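Local coordinates for glycosyltransferase (Streptomyces viridochromogenes, PDB 2IUY), which is a family GT4 glycosyltransferase of avilamycin A biosynthesis that binds UDP and probably transfers a sugar from a nucleotide-sugar donor with retention of configuration, at residues S109-T114 with C123-R128; E179-A184 with R208-T213. One frame throughout, in Å; residues are numbered along the deposited sequence.

Interaction 1. Residues S109-T114 with C123-R128; sequences SSHHFT and CTYSSR
Strands 109-111 and 123-125 run side by side in parallel, their segment axes 37° apart, and the contact is tightest where S109-H111 lie against C123 and T124. S109 O accepts T124 N at 2.9 Å, the donor above the carbonyl plane, while H111 N reaches T124 O at 3.0 Å almost straight along the C=O axis. Threonine suits a buried edge strand: its OG1, set between the backbone N and the carbonyl carbon (chi1 72°), can meet S109 O at 3.0 Å, though its proton has another acceptor within reach, and CG2 packs alongside. S110 lies on the same face as T124, and its OG bonds to Y328 and H89. On the other face C123, small and slightly polar, puts SG between S109 CB and H111 CB, 3.6 Å from the latter and oblique to the imidazole, whose NE2 is held by T115 O.

Beyond H111 and Y125 the chains part and direct bonds give way to water. S126 OG stays 3.9 Å from H111 O, but a water 2.6 Å from S126 OG and 3.1 Å from H112 ND1 joins the two loops, in the ring plane of H112.

Strand 123-125 is the last of the N-terminal parallel sheet, with strand 106-111 between it and strand 87-90; helix 128-133 packs on Y125, and helix 31-45 meets H112 and F113.

Interaction 2. Residues E179-A184 with R208-T213; sequences EAAAFA and RRYGST
Y210, near the end of helix 200-210, lays its ring along the backbone of helix 177-187 and supplies most of this contact. Its CB starts against the methyl of A181, with Y210 CB and A181 CB 3.6 Å apart. CG stands anti to the carbonyl carbon (chi1 -58°), and both it and CD2 stay against that same methyl. CD1 passes at the margin of contact with A181 O. Further out, Y210 CE1 lies 3.8 Å from A182 CA and CE2 approaches A182 N, so the peptide joining A181 to A182 faces one side of the ring, with A182 N 4.0 Å above its centre. CZ touches both CA and CB of A182. At the tip, Y210 OH ends 3.5 Å from A182 CB, a van der Waals contact. Alanine suits both positions because a single methyl lets a broad ring come down to the helix backbone.

T213 closes the contact three residues on. T213 N bonds to Y210 O at 2.9 Å, and with CG2 anti to its own N, T213 CG2 is pressed against A181 O and A184 CB, each 3.6 Å away. L191 of strand 191-194 touches A181, A184 and T213.

No hydrogen bond crosses. Helix 177-187 meets the end of helix 200-210 and the turn after it, consecutive helices of beta-alpha-beta units on one parallel sheet, as in the Rossmann-like C-terminal domain of a GT-B glycosyltransferase.

The two contacts lie in different Rossmann-like domains of the GT-B fold, with centres 32 Å apart and nearest atoms about 16 Å apart, and they share no helix or strand. Both are largely buried, but interaction 1 is nearer the middle of the chain, 11 Å from its centre against 24 Å for interaction 2. Interaction 1 joins strands within a sheet, so backbone hydrogen bonds dominate, and its water-bridged loop end lies near residues that bind UDP: the side chain of S126 is about 9 Å from that of T256. Interaction 2 joins a helix to the end of the next and the turn beyond it; methyls and an aromatic face make the contact.

Interaction 1. Residues S109-T114 with C123-R128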
loop_
_atom_site.group_PDB
_atom_site.type_symbol
_atom_site.label_atom_id
_atom_site.label_comp_id
_atom_site.label_asym_id
_atom_site.label_seq_id
_atom_site.Cartn_x
_atom_site.Cartn_y
_atom_site.Cartn_z
ATOM N N SER A 109 -15.747 -3.276 -0.442
ATOM C CA SER A 109 -14.675 -2.239 -0.530
ATOM C C SER A 109 -13.424 -2.678 0.198
ATOM O O SER A 109 -13.527 -3.348 1.201
ATOM C CB SER A 109 -15.161 -0.883 0.080
ATOM O OG SER A 109 -16.370 -0.442 -0.547
ATOM N N SER A 110 -12.253 -2.251 -0.271
ATOM C CA SER A 110 -11.046 -2.218 0.583
ATOM C C SER A 110 -10.816 -0.739 0.907
ATOM O O SER A 110 -10.568 0.073 0.019
ATOM C CB SER A 110 -9.801 -2.750 -0.125
ATOM O OG SER A 110 -9.853 -4.132 -0.400
ATOM N N HIS A 111 -10.898 -0.408 2.179
ATOM C CA HIS A 111 -10.572 0.922 2.668
ATOM C C HIS A 111 -9.081 1.188 2.815
ATOM O O HIS A 111 -8.395 0.523 3.590
ATOM C CB HIS A 111 -11.289 1.205 3.989
ATOM C CG HIS A 111 -11.493 2.667 4.217
ATOM N ND1 HIS A 111 -11.985 3.498 3.229
ATOM C CD2 HIS A 111 -11.208 3.462 5.278
ATOM C CE1 HIS A 111 -12.014 4.738 3.681
ATOM N NE2 HIS A 111 -11.547 4.743 4.918
ATOM N N HIS A 112 -8.604 2.176 2.074
ATOM C CA HIS A 112 -7.193 2.548 2.088
ATOM C C HIS A 112 -6.927 3.915 2.753
ATOM O O HIS A 112 -5.870 4.542 2.507
ATOM C CB HIS A 112 -6.664 2.531 0.654
ATOM C CG HIS A 112 -6.849 1.189 -0.021
ATOM N ND1 HIS A 112 -6.323 0.027 0.500
ATOM C CD2 HIS A 112 -7.475 0.836 -1.167
ATOM C CE1 HIS A 112 -6.639 -0.991 -0.280
ATOM N NE2 HIS A 112 -7.317 -0.525 -1.316
ATOM N N PHE A 113 -7.871 4.383 3.570
ATOM C CA PHE A 113 -7.742 5.772 4.103
ATOM C C PHE A 113 -7.841 5.845 5.636
ATOM O O PHE A 113 -8.439 4.979 6.255
ATOM C CB PHE A 113 -8.752 6.718 3.402
ATOM C CG PHE A 113 -8.502 6.866 1.959
ATOM C CD1 PHE A 113 -7.546 7.746 1.500
ATOM C CD2 PHE A 113 -9.205 6.096 1.033
ATOM C CE1 PHE A 113 -7.274 7.866 0.127
ATOM C CE2 PHE A 113 -8.967 6.232 -0.326
ATOM C CZ PHE A 113 -8.001 7.105 -0.779
ATOM N N THR A 114 -7.215 6.867 6.233
ATOM C CA THR A 114 -7.313 7.130 7.671
ATOM C C THR A 114 -8.713 7.652 8.063
ATOM O O THR A 114 -9.124 7.620 9.224
ATOM C CB THR A 114 -6.240 8.136 8.086
ATOM O OG1 THR A 114 -6.080 8.108 9.488
ATOM C CG2 THR A 114 -6.603 9.561 7.647
ATOM N N CYS A 123 -17.549 -3.012 3.832
ATOM C CA CYS A 123 -16.166 -2.513 3.901
ATOM C C CYS A 123 -15.201 -3.482 4.627
ATOM O O CYS A 123 -15.539 -4.030 5.671
ATOM C CB CYS A 123 -16.086 -1.129 4.587
ATOM S SG CYS A 123 -14.589 -0.131 4.105
ATOM N N THR A 124 -13.991 -3.639 4.079
ATOM C CA THR A 124 -12.888 -4.350 4.749
ATOM C C THR A 124 -11.773 -3.352 5.067
ATOM O O THR A 124 -11.633 -2.325 4.387
ATOM C CB THR A 124 -12.242 -5.488 3.853
ATOM O OG1 THR A 124 -11.488 -4.882 2.796
ATOM C CG2 THR A 124 -13.287 -6.419 3.253
ATOM N N TYR A 125 -10.949 -3.678 6.058
ATOM C CA TYR A 125 -9.885 -2.787 6.502
ATOM C C TYR A 125 -8.550 -3.495 6.408
ATOM O O TYR A 125 -8.493 -4.714 6.574
ATOM C CB TYR A 125 -10.194 -2.291 7.934
ATOM C CG TYR A 125 -11.535 -1.564 7.968
ATOM C CD1 TYR A 125 -11.604 -0.185 7.789
ATOM C CD2 TYR A 125 -12.732 -2.255 8.155
ATOM C CE1 TYR A 125 -12.819 0.500 7.794
ATOM C CE2 TYR A 125 -13.976 -1.573 8.142
ATOM C CZ TYR A 125 -14.007 -0.215 7.968
ATOM O OH TYR A 125 -15.228 0.472 7.978
ATOM N N SER A 126 -7.468 -2.760 6.120
ATOM C CA SER A 126 -6.163 -3.453 6.005
ATOM C C SER A 126 -5.526 -3.743 7.367
ATOM O O SER A 126 -4.573 -4.536 7.458
ATOM C CB SER A 126 -5.173 -2.749 5.056
ATOM O OG SER A 126 -5.314 -1.355 5.131
ATOM N N SER A 127 -6.043 -3.117 8.425
ATOM C CA SER A 127 -5.530 -3.390 9.765
ATOM C C SER A 127 -6.612 -3.247 10.837
ATOM O O SER A 127 -7.616 -2.592 10.630
ATOM C CB SER A 127 -4.306 -2.511 10.069
ATOM O OG SER A 127 -4.654 -1.133 10.192
ATOM N N ARG A 128 -6.411 -3.896 11.979
ATOM C CA ARG A 128 -7.255 -3.648 13.172
ATOM C C ARG A 128 -7.246 -2.179 13.633
ATOM O O ARG A 128 -8.274 -1.674 14.002
ATOM C CB ARG A 128 -6.808 -4.518 14.364
ATOM C CG ARG A 128 -7.105 -6.020 14.217
ATOM C CD ARG A 128 -6.649 -6.826 15.508
ATOM N NE ARG A 128 -5.244 -7.284 15.460
ATOM C CZ ARG A 128 -4.219 -6.779 16.172
ATOM N NH1 ARG A 128 -4.378 -5.733 17.012
ATOM N NH2 ARG A 128 -3.003 -7.315 16.038
HETATM O O HOH W 1 -4.597 0.140 3.100
#

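Interaction 2. Residues E179-A184 with R208-T213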
loop_
_atom_site.group_PDB
_atom_site.type_symbol
_atom_site.label_atom_id
_atom_site.label_comp_id
_atom_site.label_asym_id
_atom_site.label_seq_id
_atom_site.Cartn_x
_atom_site.Cartn_y
_atom_site.Cartn_z
ATOM N N GLU A 179 11.688 12.265 10.674
ATOM C CA GLU A 179 12.059 11.256 11.675
ATOM C C GLU A 179 12.902 10.105 11.135
ATOM O O GLU A 179 13.754 9.584 11.831
ATOM C CB GLU A 179 10.791 10.739 12.358
ATOM C CG GLU A 179 10.092 11.817 13.232
ATOM C CD GLU A 179 9.206 12.803 12.455
ATOM O OE1 GLU A 179 8.953 12.642 11.224
ATOM O OE2 GLU A 179 8.736 13.770 13.083
ATOM N N ALA A 180 12.649 9.693 9.911
ATOM C CA ALA A 180 13.489 8.728 9.222
ATOM C C ALA A 180 14.898 9.317 8.985
ATOM O O ALA A 180 15.928 8.608 9.115
ATOM C CB ALA A 180 12.838 8.342 7.909
ATOM N N ALA A 181 14.971 10.603 8.638
ATOM C CA ALA A 181 16.311 11.250 8.504
ATOM C C ALA A 181 17.043 11.184 9.855
ATOM O O ALA A 181 18.216 10.763 9.914
ATOM C CB ALA A 181 16.194 12.709 7.994
ATOM N N ALA A 182 16.331 11.515 10.940
ATOM C CA ALA A 182 16.884 11.460 12.294
ATOM C C ALA A 182 17.359 10.041 12.648
ATOM O O ALA A 182 18.387 9.851 13.269
ATOM C CB ALA A 182 15.834 11.926 13.337
ATOM N N PHE A 183 16.585 9.035 12.292
ATOM C CA PHE A 183 16.978 7.681 12.677
ATOM C C PHE A 183 18.247 7.241 11.900
ATOM O O PHE A 183 19.193 6.669 12.473
ATOM C CB PHE A 183 15.781 6.705 12.550
ATOM C CG PHE A 183 16.120 5.282 12.941
ATOM C CD1 PHE A 183 15.863 4.824 14.228
ATOM C CD2 PHE A 183 16.676 4.410 12.016
ATOM C CE1 PHE A 183 16.194 3.552 14.611
ATOM C CE2 PHE A 183 17.021 3.102 12.401
ATOM C CZ PHE A 183 16.758 2.671 13.703
ATOM N N ALA A 184 18.255 7.506 10.595
ATOM C CA ALA A 184 19.432 7.266 9.752
ATOM C C ALA A 184 20.627 8.030 10.314
ATOM O O ALA A 184 21.673 7.433 10.539
ATOM C CB ALA A 184 19.166 7.686 8.298
ATOM N N ARG A 208 18.021 21.123 5.838
ATOM C CA ARG A 208 18.668 21.913 6.884
ATOM C C ARG A 208 19.200 21.072 8.048
ATOM O O ARG A 208 20.356 21.184 8.442
ATOM C CB ARG A 208 17.692 22.992 7.391
ATOM C CG ARG A 208 18.254 23.865 8.492
ATOM C CD ARG A 208 17.281 24.962 8.971
ATOM N NE ARG A 208 16.157 24.478 9.790
ATOM C CZ ARG A 208 16.209 24.156 11.085
ATOM N NH1 ARG A 208 17.351 24.216 11.770
ATOM N NH2 ARG A 208 15.106 23.750 11.695
ATOM N N ARG A 209 18.339 20.237 8.606
ATOM C CA ARG A 209 18.660 19.495 9.807
ATOM C C ARG A 209 19.498 18.247 9.548
ATOM O O ARG A 209 20.329 17.909 10.384
ATOM C CB ARG A 209 17.380 19.153 10.575
ATOM C CG ARG A 209 16.676 20.429 11.061
ATOM C CD ARG A 209 15.304 20.169 11.680
ATOM N NE ARG A 209 15.306 19.065 12.644
ATOM C CZ ARG A 209 14.307 18.834 13.504
ATOM N NH1 ARG A 209 13.241 19.641 13.513
ATOM N NH2 ARG A 209 14.390 17.820 14.369
ATOM N N TYR A 210 19.253 17.582 8.406
ATOM C CA TYR A 210 19.862 16.290 8.085
ATOM C C TYR A 210 20.402 16.186 6.666
ATOM O O TYR A 210 20.481 15.092 6.115
ATOM C CB TYR A 210 18.850 15.164 8.334
ATOM C CG TYR A 210 18.371 15.152 9.751
ATOM C CD1 TYR A 210 19.206 14.714 10.778
ATOM C CD2 TYR A 210 17.092 15.604 10.075
ATOM C CE1 TYR A 210 18.780 14.715 12.114
ATOM C CE2 TYR A 210 16.652 15.601 11.393
ATOM C CZ TYR A 210 17.493 15.138 12.409
ATOM O OH TYR A 210 17.063 15.137 13.725
ATOM N N GLY A 211 20.821 17.320 6.092
ATOM C CA GLY A 211 21.349 17.334 4.704
ATOM C C GLY A 211 22.409 16.270 4.379
ATOM O O GLY A 211 22.358 15.610 3.328
ATOM N N SER A 212 23.354 16.094 5.289
ATOM C CA SER A 212 24.490 15.209 5.062
ATOM C C SER A 212 24.055 13.748 5.165
ATOM O O SER A 212 24.749 12.839 4.730
ATOM C CB SER A 212 25.628 15.530 6.028
ATOM O OG SER A 212 25.266 15.250 7.378
ATOM N N THR A 213 22.879 13.533 5.728
ATOM C CA THR A 213 22.270 12.206 5.832
ATOM C C THR A 213 21.417 11.866 4.614
ATOM O O THR A 213 21.543 10.769 4.072
ATOM C CB THR A 213 21.426 12.157 7.078
ATOM O OG1 THR A 213 22.306 12.273 8.175
ATOM C CG2 THR A 213 20.571 10.830 7.215
#